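Local coordinates for protein botulinum neurotoxin type C1 (Clostridium botulinum, PDB 3R4U) that probably binds neuronal surface receptors through this heavy-chain fragment, helping to deliver the toxin's zinc protease into nerve cells, at residues K317-F322 against L343-K348. Sequence-based numbering, arbitrary orientation.
Sequences KAYNLF and LREQTK
Strands 317-322 and 343-345 pair antiparallel but splayed, their axes 128° apart, in the beta-trefoil receptor-binding domain. Two backbone hydrogen bonds join Asn320 and Arg344: Asn320 N to Arg344 O and Arg344 N to Asn320 O, both 2.9 Å. Where direct pairing ends, a water bridges Ala318 O (2.7 Å) and Gln346 N (3.1 Å) and is weakly bonded to Lys317 NZ. On one face of the sheet Leu343 CD2 packs on Leu321 CD1 (3.7 Å) and on Tyr319 CB, and both leucines also touch Ile271. Phe322, its chi1 of 83° setting CG between backbone N and carbonyl carbon, lays one ring face against Arg344: Arg344 CB sits 4.0 Å from the Phe322 ring centroid in a CH-pi contact, and Arg344 CD touches Phe322 CG. The Arg344 guanidinium stays above the same ring, too far for more than a weak cation-pi attraction, and its NH1 is hydrogen-bonded to Asn353 OD1. Tyr319 turns its ring edge to the Arg344 carbonyl, and Tyr319 CE1 meets Glu345 CG. At the solvent-exposed end, Lys317, bent at chi4 (-57°), brings NZ 3.1 Å from Glu345 OE2, a salt bridge with a weak hydrogen bond. The pairing thus grades from apolar and CH-pi packing to a hydrated, charged margin, where water replaces direct backbone bonds.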
loop_
_atom_site.group_PDB
_atom_site.type_symbol
_atom_site.label_atom_id
_atom_site.label_comp_id
_atom_site.label_asym_id
_atom_site.label_seq_id
_atom_site.Cartn_x
_atom_site.Cartn_y
_atom_site.Cartn_z
ATOM N N LYS A 317 0.470 30.616 -7.529
ATOM C CA LYS A 317 0.005 31.240 -6.297
ATOM C C LYS A 317 -0.433 30.169 -5.295
ATOM O O LYS A 317 -1.207 29.268 -5.631
ATOM C CB LYS A 317 -1.137 32.212 -6.568
ATOM C CG LYS A 317 -1.385 33.175 -5.425
ATOM C CD LYS A 317 -2.507 34.148 -5.748
ATOM C CE LYS A 317 -2.482 35.354 -4.811
ATOM N NZ LYS A 317 -2.579 34.967 -3.374
ATOM N N ALA A 318 0.065 30.276 -4.066
ATOM C CA ALA A 318 -0.170 29.254 -3.050
ATOM C C ALA A 318 -1.319 29.608 -2.108
ATOM O O ALA A 318 -1.384 30.718 -1.584
ATOM C CB ALA A 318 1.107 28.998 -2.256
ATOM N N TYR A 319 -2.220 28.650 -1.900
ATOM C CA TYR A 319 -3.355 28.821 -1.001
ATOM C C TYR A 319 -3.324 27.778 0.118
ATOM O O TYR A 319 -2.702 26.731 -0.023
ATOM C CB TYR A 319 -4.666 28.676 -1.773
ATOM C CG TYR A 319 -4.820 29.640 -2.928
ATOM C CD1 TYR A 319 -5.508 30.843 -2.769
ATOM C CD2 TYR A 319 -4.274 29.355 -4.174
ATOM C CE1 TYR A 319 -5.648 31.730 -3.822
ATOM C CE2 TYR A 319 -4.404 30.239 -5.234
ATOM C CZ TYR A 319 -5.093 31.422 -5.052
ATOM O OH TYR A 319 -5.225 32.297 -6.104
ATOM N N ASN A 320 -4.009 28.079 1.216
ATOM C CA ASN A 320 -4.315 27.103 2.246
ATOM C C ASN A 320 -5.717 26.550 2.044
ATOM O O ASN A 320 -6.656 27.300 1.762
ATOM C CB ASN A 320 -4.274 27.748 3.629
ATOM C CG ASN A 320 -2.913 28.324 3.972
ATOM O OD1 ASN A 320 -1.874 27.744 3.645
ATOM N ND2 ASN A 320 -2.914 29.458 4.661
ATOM N N LEU A 321 -5.862 25.239 2.193
ATOM C CA LEU A 321 -7.181 24.655 2.363
ATOM C C LEU A 321 -7.700 25.160 3.699
ATOM O O LEU A 321 -6.930 25.309 4.653
ATOM C CB LEU A 321 -7.098 23.120 2.374
ATOM C CG LEU A 321 -7.181 22.374 1.038
ATOM C CD1 LEU A 321 -6.045 22.783 0.105
ATOM C CD2 LEU A 321 -7.170 20.863 1.268
ATOM N N PHE A 322 -8.995 25.437 3.783
ATOM C CA PHE A 322 -9.567 25.899 5.042
ATOM C C PHE A 322 -11.031 25.536 5.139
ATOM O O PHE A 322 -11.688 25.308 4.128
ATOM C CB PHE A 322 -9.379 27.418 5.234
ATOM C CG PHE A 322 -10.425 28.269 4.542
ATOM C CD1 PHE A 322 -10.475 28.347 3.158
ATOM C CD2 PHE A 322 -11.333 29.011 5.283
ATOM C CE1 PHE A 322 -11.427 29.133 2.518
ATOM C CE2 PHE A 322 -12.288 29.811 4.655
ATOM C CZ PHE A 322 -12.335 29.867 3.268
ATOM N N LEU A 343 -10.390 27.305 -0.520
ATOM C CA LEU A 343 -9.044 27.848 -0.604
ATOM C C LEU A 343 -9.006 29.281 -0.101
ATOM O O LEU A 343 -9.885 30.079 -0.407
ATOM C CB LEU A 343 -8.567 27.805 -2.049
ATOM C CG LEU A 343 -8.328 26.412 -2.615
ATOM C CD1 LEU A 343 -7.934 26.516 -4.070
ATOM C CD2 LEU A 343 -7.234 25.704 -1.809
ATOM N N ARG A 344 -7.992 29.605 0.685
ATOM C CA ARG A 344 -7.810 30.979 1.117
ATOM C C ARG A 344 -6.358 31.367 0.911
ATOM O O ARG A 344 -5.471 30.508 0.880
ATOM C CB ARG A 344 -8.226 31.170 2.577
ATOM C CG ARG A 344 -7.293 30.514 3.590
ATOM C CD ARG A 344 -7.691 30.871 5.018
ATOM N NE ARG A 344 -7.465 32.286 5.301
ATOM C CZ ARG A 344 -7.739 32.886 6.457
ATOM N NH1 ARG A 344 -8.251 32.193 7.467
ATOM N NH2 ARG A 344 -7.494 34.184 6.607
ATOM N N GLU A 345 -6.115 32.664 0.752
ATOM C CA GLU A 345 -4.763 33.147 0.560
ATOM C C GLU A 345 -3.936 32.927 1.816
ATOM O O GLU A 345 -4.429 33.082 2.936
ATOM C CB GLU A 345 -4.780 34.624 0.168
ATOM C CG GLU A 345 -5.282 34.846 -1.244
ATOM C CD GLU A 345 -5.204 36.296 -1.679
ATOM O OE1 GLU A 345 -5.193 37.194 -0.803
ATOM O OE2 GLU A 345 -5.159 36.533 -2.905
ATOM N N GLN A 346 -2.676 32.562 1.635
ATOM C CA GLN A 346 -1.804 32.352 2.781
ATOM C C GLN A 346 -1.653 33.653 3.550
ATOM O O GLN A 346 -1.735 34.735 2.970
ATOM C CB GLN A 346 -0.437 31.833 2.339
ATOM C CG GLN A 346 -0.487 30.457 1.690
ATOM C CD GLN A 346 0.896 29.888 1.422
ATOM O OE1 GLN A 346 1.861 30.630 1.224
ATOM N NE2 GLN A 346 0.996 28.565 1.403
ATOM N N THR A 347 -1.457 33.551 4.857
ATOM C CA THR A 347 -1.156 34.731 5.656
ATOM C C THR A 347 0.099 34.487 6.478
ATOM O O THR A 347 0.654 33.382 6.480
ATOM C CB THR A 347 -2.323 35.133 6.579
ATOM O OG1 THR A 347 -2.688 34.029 7.413
ATOM C CG2 THR A 347 -3.528 35.542 5.761
ATOM N N LYS A 348 0.543 35.523 7.173
ATOM C CA LYS A 348 1.741 35.418 7.994
ATOM C C LYS A 348 1.503 34.454 9.154
ATOM O O LYS A 348 2.402 33.724 9.564
ATOM C CB LYS A 348 2.150 36.798 8.523
ATOM C CG LYS A 348 3.541 36.854 9.142
ATOM C CD LYS A 348 3.854 38.256 9.661
ATOM C CE LYS A 348 5.310 38.386 10.090
ATOM N NZ LYS A 348 5.691 39.808 10.346
HETATM O O HOH W 1 -1.561 33.356 -1.160
#